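Local coordinates for protein toxin coregulated pilin (PDB 3HRV) that is the major subunit of the toxin-coregulated pilus, a type IV pilus essential for bacterial aggregation and for colonization of the host small intestine, at residues Q31-V36 with D122-I127; F89-N94 with A100-V105; S146-D149 with G155-K158. All coordinates share one frame; numbering follows the deposited sequence.

Contact 1 of 3, residues Q31-V36 with D122-I127; sequences QNLNSV and DMFPFI
In the type IV pilin fold the N-terminal helix lies against the antiparallel sheet of the globular domain, and here L33 and N34, on the part of that helix kept in this globular-domain construct (helix 24-44), meet M123 and F124, which lead from helix 110-120 into strand 126-131. No hydrogen bond crosses between 31-36 and 122-127; the contact is a van der Waals one made by two neighbouring residues of the helix and two of the facing segment. F124 sends the end of its ring to the helix: CZ lies 4.0 Å from L33 CB, and the L33 carbonyl oxygen sits at the ring edge, near its plane, 3.9 Å from that same CZ. Both side chains continue into the buried layer between helix and sheet, where L33 packs on I103 and V105 of strand 100-108, and the F124 ring meets that of F189 on strand 185-191, their planes at about 45°. M123 lies nearer the surface. Its chain runs extended as far as SD and then bends sharply at the last torsion (chi3 -19°), bringing CE back toward the helix, 4.3 Å from L33 CB and 4.0 Å from the backbone N of N34. The asparagine and methionine side chains cross at about a right angle. With CG anti to its backbone N (chi1 -150°), N34 brings its amide up to the thioether, but its oxygen is engaged along the helix, accepting a hydrogen bond from Q37 NE2. Toward the methionine the approach is a looser one, N34 OD1 lying 3.8 Å from M123 SD.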
loop_
_atom_site.group_PDB
_atom_site.type_symbol
_atom_site.label_atom_id
_atom_site.label_comp_id
_atom_site.label_asym_id
_atom_site.label_seq_id
_atom_site.Cartn_x
_atom_site.Cartn_y
_atom_site.Cartn_z
ATOM N N GLN A 31 3.630 -11.696 3.757
ATOM C CA GLN A 31 3.275 -12.777 2.850
ATOM C C GLN A 31 2.030 -12.414 2.048
ATOM O O GLN A 31 1.971 -12.636 0.838
ATOM C CB GLN A 31 3.018 -14.064 3.634
ATOM C CG GLN A 31 4.222 -14.588 4.389
ATOM C CD GLN A 31 3.865 -15.736 5.311
ATOM O OE1 GLN A 31 2.712 -16.166 5.365
ATOM N NE2 GLN A 31 4.851 -16.237 6.045
ATOM N N ASN A 32 1.035 -11.854 2.727
ATOM C CA ASN A 32 -0.206 -11.475 2.069
ATOM C C ASN A 32 -0.004 -10.378 1.032
ATOM O O ASN A 32 -0.518 -10.474 -0.081
ATOM C CB ASN A 32 -1.238 -11.023 3.103
ATOM C CG ASN A 32 -1.741 -12.168 3.960
ATOM O OD1 ASN A 32 -1.312 -13.312 3.808
ATOM N ND2 ASN A 32 -2.659 -11.863 4.866
ATOM N N LEU A 33 0.739 -9.339 1.397
ATOM C CA LEU A 33 0.996 -8.246 0.470
ATOM C C LEU A 33 1.702 -8.764 -0.774
ATOM O O LEU A 33 1.406 -8.334 -1.888
ATOM C CB LEU A 33 1.840 -7.160 1.141
ATOM C CG LEU A 33 1.060 -6.253 2.097
ATOM C CD1 LEU A 33 2.025 -5.478 2.980
ATOM C CD2 LEU A 33 0.181 -5.302 1.292
ATOM N N ASN A 34 2.627 -9.698 -0.589
ATOM C CA ASN A 34 3.353 -10.261 -1.722
ATOM C C ASN A 34 2.410 -11.040 -2.631
ATOM O O ASN A 34 2.394 -10.841 -3.846
ATOM C CB ASN A 34 4.471 -11.185 -1.236
ATOM C CG ASN A 34 5.648 -11.218 -2.190
ATOM O OD1 ASN A 34 5.751 -10.385 -3.091
ATOM N ND2 ASN A 34 6.539 -12.184 -2.000
ATOM N N SER A 35 1.618 -11.926 -2.035
ATOM C CA SER A 35 0.679 -12.744 -2.790
ATOM C C SER A 35 -0.315 -11.894 -3.572
ATOM O O SER A 35 -0.598 -12.163 -4.738
ATOM C CB SER A 35 -0.083 -13.676 -1.844
ATOM O OG SER A 35 0.790 -14.604 -1.225
ATOM N N VAL A 36 -0.837 -10.859 -2.924
ATOM C CA VAL A 36 -1.810 -9.985 -3.558
ATOM C C VAL A 36 -1.218 -9.135 -4.684
ATOM O O VAL A 36 -1.806 -9.046 -5.761
ATOM C CB VAL A 36 -2.484 -9.067 -2.506
ATOM C CG1 VAL A 36 -3.373 -8.032 -3.189
ATOM C CG2 VAL A 36 -3.310 -9.916 -1.544
ATOM N N ASP A 122 10.479 -2.556 0.539
ATOM C CA ASP A 122 11.340 -2.848 -0.606
ATOM C C ASP A 122 10.632 -3.579 -1.739
ATOM O O ASP A 122 11.114 -3.604 -2.872
ATOM C CB ASP A 122 12.557 -3.663 -0.160
ATOM C CG ASP A 122 12.192 -5.077 0.248
ATOM O OD1 ASP A 122 12.696 -6.031 -0.382
ATOM O OD2 ASP A 122 11.395 -5.232 1.197
ATOM N N MET A 123 9.296 -4.292 -1.416
ATOM C CA MET A 123 8.552 -4.994 -2.451
ATOM C C MET A 123 7.675 -4.053 -3.274
ATOM O O MET A 123 7.139 -4.447 -4.310
ATOM C CB MET A 123 7.689 -6.086 -1.811
ATOM C CG MET A 123 8.471 -7.200 -1.143
ATOM S SD MET A 123 7.389 -8.408 -0.356
ATOM C CE MET A 123 5.891 -7.487 -0.233
ATOM N N PHE A 124 7.669 -2.739 -2.825
ATOM C CA PHE A 124 6.801 -1.783 -3.514
ATOM C C PHE A 124 7.484 -0.490 -3.937
ATOM O O PHE A 124 8.164 0.153 -3.143
ATOM C CB PHE A 124 5.604 -1.415 -2.631
ATOM C CG PHE A 124 4.680 -2.560 -2.351
ATOM C CD1 PHE A 124 4.850 -3.350 -1.219
ATOM C CD2 PHE A 124 3.644 -2.860 -3.230
ATOM C CE1 PHE A 124 4.000 -4.422 -0.970
ATOM C CE2 PHE A 124 2.789 -3.929 -2.990
ATOM C CZ PHE A 124 2.970 -4.712 -1.857
ATOM N N PRO A 125 7.319 -0.087 -5.187
ATOM C CA PRO A 125 7.944 1.156 -5.639
ATOM C C PRO A 125 7.136 2.487 -5.057
ATOM O O PRO A 125 7.651 3.604 -5.015
ATOM C CB PRO A 125 8.212 0.885 -7.122
ATOM C CG PRO A 125 7.137 -0.071 -7.497
ATOM C CD PRO A 125 7.080 -1.002 -6.315
ATOM N N PHE A 126 5.972 2.228 -4.691
ATOM C CA PHE A 126 5.137 3.334 -4.218
ATOM C C PHE A 126 4.620 3.078 -2.798
ATOM O O PHE A 126 4.101 1.999 -2.509
ATOM C CB PHE A 126 3.950 3.497 -5.176
ATOM C CG PHE A 126 3.032 4.644 -4.843
ATOM C CD1 PHE A 126 3.270 5.917 -5.355
ATOM C CD2 PHE A 126 1.906 4.442 -4.048
ATOM C CE1 PHE A 126 2.395 6.973 -5.083
ATOM C CE2 PHE A 126 1.026 5.490 -3.769
ATOM C CZ PHE A 126 1.272 6.758 -4.290
ATOM N N ILE A 127 4.776 4.062 -1.917
ATOM C CA ILE A 127 4.301 3.948 -0.539
ATOM C C ILE A 127 3.684 5.271 -0.109
ATOM O O ILE A 127 4.318 6.321 -0.210
ATOM C CB ILE A 127 5.443 3.610 0.438
ATOM C CG1 ILE A 127 6.122 2.305 0.019
ATOM C CG2 ILE A 127 4.884 3.483 1.854
ATOM C CD1 ILE A 127 7.302 1.918 0.893
#

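Contact 2 of 3, residues F89-N94 with A100-V105; sequences FSFPRN and AFAITV
Strands 89-93 and 100-105 run antiparallel as the two arms of a beta hairpin, their short axes 4.4 Å apart at closest and 138° between directions, so the ribbon is strongly twisted. F89 with A102 and F91 with A100 are hydrogen-bonded pairs; S90 and F101 form the non-hydrogen-bonded pair between them. Around F89 the two bonds lie in the carbonyl planes, and A102 N reaches F89 O at 2.7 Å. Around F91 the ladder is distorted: F91 N lies 2.8 Å from A100 O and stands 44° out of that carbonyl plane. The return bond, A100 N to F91 O, is longer, 3.0 Å, and more bent at the hydrogen. The F91 ring folds back over the partner strand, since CG sits between backbone N and carbonyl carbon (chi1 69°). One ring face then receives the A100 methyl in a CH-pi contact, with CB 4.2 Å from the centroid, and the ring edge points at the F101 carbonyl carbon, 3.5 Å from CE2. CE2 also touches the A102 methyl, 3.8 Å from its CB. Farther along, T104 CG2 approaches F89 CD1. S90 and F101 face the other side of the sheet, where F101 meets Y50 and touches helix 24-44. The R93 guanidinium bonds S192 OG through NH1 and forms a salt bridge with E144 through NE. Paired amides thus meet the polar needs of the backbone at F89, F91, A100 and A102, while small alanine methyls let an aromatic ring lie close against the sheet, giving a largely apolar face with F89 and F91 on it.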
loop_
_atom_site.group_PDB
_atom_site.type_symbol
_atom_site.label_atom_id
_atom_site.label_comp_id
_atom_site.label_asym_id
_atom_site.label_seq_id
_atom_site.Cartn_x
_atom_site.Cartn_y
_atom_site.Cartn_z
ATOM N N PHE A 89 -6.894 -0.523 -4.423
ATOM C CA PHE A 89 -7.332 0.618 -5.218
ATOM C C PHE A 89 -6.553 0.723 -6.514
ATOM O O PHE A 89 -5.334 0.560 -6.532
ATOM C CB PHE A 89 -7.107 1.938 -4.476
ATOM C CG PHE A 89 -8.133 2.253 -3.431
ATOM C CD1 PHE A 89 -7.964 1.830 -2.118
ATOM C CD2 PHE A 89 -9.251 3.013 -3.753
ATOM C CE1 PHE A 89 -8.897 2.166 -1.136
ATOM C CE2 PHE A 89 -10.188 3.353 -2.782
ATOM C CZ PHE A 89 -10.011 2.931 -1.471
ATOM N N SER A 90 -7.258 1.003 -7.599
ATOM C CA SER A 90 -6.594 1.211 -8.870
ATOM C C SER A 90 -6.487 2.731 -8.927
ATOM O O SER A 90 -7.441 3.430 -8.584
ATOM C CB SER A 90 -7.458 0.700 -10.021
ATOM O OG SER A 90 -7.396 -0.710 -10.115
ATOM N N PHE A 91 -5.327 3.255 -9.307
ATOM C CA PHE A 91 -5.189 4.703 -9.387
ATOM C C PHE A 91 -4.342 5.129 -10.581
ATOM O O PHE A 91 -3.753 4.297 -11.265
ATOM C CB PHE A 91 -4.687 5.289 -8.044
ATOM C CG PHE A 91 -3.264 4.953 -7.686
ATOM C CD1 PHE A 91 -2.338 5.975 -7.489
ATOM C CD2 PHE A 91 -2.860 3.639 -7.468
ATOM C CE1 PHE A 91 -1.036 5.700 -7.077
ATOM C CE2 PHE A 91 -1.557 3.354 -7.056
ATOM C CZ PHE A 91 -0.644 4.388 -6.860
ATOM N N PRO A 92 -4.288 6.438 -10.868
ATOM C CA PRO A 92 -3.506 6.900 -12.014
ATOM C C PRO A 92 -1.990 6.837 -11.964
ATOM O O PRO A 92 -1.379 6.823 -10.899
ATOM C CB PRO A 92 -4.010 8.328 -12.213
ATOM C CG PRO A 92 -4.316 8.762 -10.837
ATOM C CD PRO A 92 -5.000 7.559 -10.229
ATOM N N ARG A 93 -1.395 6.785 -13.152
ATOM C CA ARG A 93 0.051 6.778 -13.297
ATOM C C ARG A 93 0.364 7.713 -14.451
ATOM O O ARG A 93 -0.047 7.472 -15.585
ATOM C CB ARG A 93 0.598 5.385 -13.608
ATOM C CG ARG A 93 2.102 5.412 -13.844
ATOM C CD ARG A 93 2.707 4.053 -14.136
ATOM N NE ARG A 93 4.132 4.184 -14.435
ATOM C CZ ARG A 93 4.965 3.162 -14.604
ATOM N NH1 ARG A 93 4.524 1.917 -14.502
ATOM N NH2 ARG A 93 6.241 3.387 -14.889
ATOM N N ASN A 94 1.078 8.791 -14.152
ATOM C CA ASN A 94 1.435 9.771 -15.167
ATOM C C ASN A 94 0.162 10.356 -15.775
ATOM O O ASN A 94 0.080 10.580 -16.983
ATOM C CB ASN A 94 2.296 9.114 -16.248
ATOM C CG ASN A 94 3.158 10.111 -16.992
ATOM O OD1 ASN A 94 3.578 11.121 -16.428
ATOM N ND2 ASN A 94 3.423 9.834 -18.263
ATOM N N ALA A 100 -2.122 1.959 -12.306
ATOM C CA ALA A 100 -1.388 1.435 -11.156
ATOM C C ALA A 100 -2.401 0.986 -10.111
ATOM O O ALA A 100 -3.592 1.252 -10.239
ATOM C CB ALA A 100 -0.475 2.514 -10.570
ATOM N N PHE A 101 -1.928 0.289 -9.084
ATOM C CA PHE A 101 -2.815 -0.161 -8.020
ATOM C C PHE A 101 -2.093 -0.047 -6.694
ATOM O O PHE A 101 -0.868 -0.027 -6.646
ATOM C CB PHE A 101 -3.249 -1.618 -8.246
ATOM C CG PHE A 101 -2.150 -2.622 -8.035
ATOM C CD1 PHE A 101 -1.969 -3.222 -6.792
ATOM C CD2 PHE A 101 -1.279 -2.949 -9.071
ATOM C CE1 PHE A 101 -0.936 -4.131 -6.584
ATOM C CE2 PHE A 101 -0.241 -3.858 -8.876
ATOM C CZ PHE A 101 -0.068 -4.450 -7.629
ATOM N N ALA A 102 -2.860 0.037 -5.616
ATOM C CA ALA A 102 -2.277 0.132 -4.287
ATOM C C ALA A 102 -3.062 -0.748 -3.325
ATOM O O ALA A 102 -4.294 -0.754 -3.333
ATOM C CB ALA A 102 -2.290 1.580 -3.803
ATOM N N ILE A 103 -2.337 -1.508 -2.516
ATOM C CA ILE A 103 -2.959 -2.371 -1.526
ATOM C C ILE A 103 -2.942 -1.568 -0.236
ATOM O O ILE A 103 -1.883 -1.119 0.215
ATOM C CB ILE A 103 -2.163 -3.669 -1.337
ATOM C CG1 ILE A 103 -1.975 -4.354 -2.691
ATOM C CG2 ILE A 103 -2.900 -4.595 -0.371
ATOM C CD1 ILE A 103 -0.976 -5.476 -2.673
ATOM N N THR A 104 -4.114 -1.376 0.353
ATOM C CA THR A 104 -4.202 -0.595 1.573
ATOM C C THR A 104 -4.307 -1.444 2.834
ATOM O O THR A 104 -5.143 -2.341 2.930
ATOM C CB THR A 104 -5.387 0.390 1.512
ATOM O OG1 THR A 104 -6.606 -0.327 1.278
ATOM C CG2 THR A 104 -5.176 1.394 0.379
ATOM N N VAL A 105 -3.435 -1.144 3.788
ATOM C CA VAL A 105 -3.389 -1.840 5.065
ATOM C C VAL A 105 -3.670 -0.790 6.130
ATOM O O VAL A 105 -2.793 0.011 6.469
ATOM C CB VAL A 105 -1.994 -2.456 5.313
ATOM C CG1 VAL A 105 -2.016 -3.318 6.569
ATOM C CG2 VAL A 105 -1.573 -3.288 4.103
#

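Contact 3 of 3, residues S146-D149 with G155-K158; sequences SVAD and GVIK
V156 presents both methyls to the loop 146-149. Its CG1 stands anti to the backbone N (chi1 178°) and rests 3.9 Å from A148 CB, while CG2, beside the backbone N, meets S146 CB at 3.9 Å; the valine thus touches S146 and A148, on either side of V147 in sequence. S146 turns its CB to this valine, and with OG anti to the carbonyl carbon (chi1 -75°) its hydroxyl is bonded to D142 N. A148 directs its methyl at the backbone beyond V156, with CB 3.3 Å from K158 N. The segment it leans on is an outermost strand of the sheet, interrupted by a classic beta bulge in which I157 and K158 both face I127 of strand 126-131. Pairing with the loop is slight: one hydrogen bond crosses, D149 N to V156 O, 3.1 Å long and in the carbonyl plane, and A148 CA adds a CH...O contact to the same oxygen. The side chains of I157 and K158 both lead away from the loop, in different directions. I157 packs on I127 and V129, whereas K158, fully extended, carries NZ to the carbonyl oxygens of F124 and G121.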
loop_
_atom_site.group_PDB
_atom_site.type_symbol
_atom_site.label_atom_id
_atom_site.label_comp_id
_atom_site.label_asym_id
_atom_site.label_seq_id
_atom_site.Cartn_x
_atom_site.Cartn_y
_atom_site.Cartn_z
ATOM N N SER A 146 3.552 11.797 -8.315
ATOM C CA SER A 146 3.550 12.225 -6.917
ATOM C C SER A 146 4.977 12.115 -6.393
ATOM O O SER A 146 5.530 11.020 -6.298
ATOM C CB SER A 146 2.617 11.349 -6.070
ATOM O OG SER A 146 1.256 11.662 -6.310
ATOM N N VAL A 147 5.574 13.257 -6.061
ATOM C CA VAL A 147 6.943 13.287 -5.562
ATOM C C VAL A 147 7.015 12.931 -4.083
ATOM O O VAL A 147 6.353 13.546 -3.248
ATOM C CB VAL A 147 7.578 14.675 -5.779
ATOM C CG1 VAL A 147 8.992 14.698 -5.217
ATOM C CG2 VAL A 147 7.595 15.002 -7.264
ATOM N N ALA A 148 7.834 11.934 -3.769
ATOM C CA ALA A 148 7.992 11.480 -2.395
ATOM C C ALA A 148 8.871 12.400 -1.557
ATOM O O ALA A 148 9.824 12.999 -2.059
ATOM C CB ALA A 148 8.572 10.077 -2.384
ATOM N N ASP A 149 8.529 12.503 -0.277
ATOM C CA ASP A 149 9.291 13.306 0.672
ATOM C C ASP A 149 9.245 12.562 2.001
ATOM O O ASP A 149 8.481 12.910 2.902
ATOM C CB ASP A 149 8.684 14.699 0.839
ATOM C CG ASP A 149 9.619 15.653 1.565
ATOM O OD1 ASP A 149 10.573 15.169 2.211
ATOM O OD2 ASP A 149 9.400 16.881 1.495
ATOM N N GLY A 155 2.211 10.921 3.904
ATOM C CA GLY A 155 1.883 11.010 2.495
ATOM C C GLY A 155 2.766 10.088 1.681
ATOM O O GLY A 155 3.195 9.037 2.163
ATOM N N VAL A 156 3.044 10.475 0.443
ATOM C CA VAL A 156 3.891 9.670 -0.421
ATOM C C VAL A 156 5.330 9.773 0.070
ATOM O O VAL A 156 5.931 10.848 0.033
ATOM C CB VAL A 156 3.797 10.149 -1.885
ATOM C CG1 VAL A 156 4.730 9.340 -2.765
ATOM C CG2 VAL A 156 2.363 10.016 -2.373
ATOM N N ILE A 157 5.873 8.656 0.548
ATOM C CA ILE A 157 7.242 8.639 1.050
ATOM C C ILE A 157 8.153 7.795 0.168
ATOM O O ILE A 157 9.323 7.592 0.481
ATOM C CB ILE A 157 7.308 8.124 2.510
ATOM C CG1 ILE A 157 6.786 6.690 2.593
ATOM C CG2 ILE A 157 6.502 9.046 3.416
ATOM C CD1 ILE A 157 6.940 6.071 3.982
ATOM N N LYS A 158 7.601 7.298 -0.934
ATOM C CA LYS A 158 8.365 6.508 -1.893
ATOM C C LYS A 158 7.592 6.452 -3.207
ATOM O O LYS A 158 6.402 6.148 -3.217
ATOM C CB LYS A 158 8.604 5.080 -1.376
ATOM C CG LYS A 158 9.538 4.259 -2.265
ATOM C CD LYS A 158 9.700 2.824 -1.773
ATOM C CE LYS A 158 10.559 2.012 -2.736
ATOM N NZ LYS A 158 10.739 0.598 -2.292
#

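All three contacts reach one five-stranded antiparallel sheet. Along the chain, contact 2 falls between the two segments of contact 1, and contact 3 follows both. Contact 2 is the hairpin at one margin of the sheet, and contact 3 lies on strand 155-158 at the other, their centres about 14 Å apart and without touching. Contact 1 meets each of them: its helix packs on strand 100-108, where V36 CG1 lies 3.5 Å from I103 CD1, and its I127 pairs with the bulged strand 155-158. Its centre is about 12 Å from contact 2 and 16 Å from contact 3. Contact 1 thus connects the helix with the hairpin and with strand 155-158 in one globular domain.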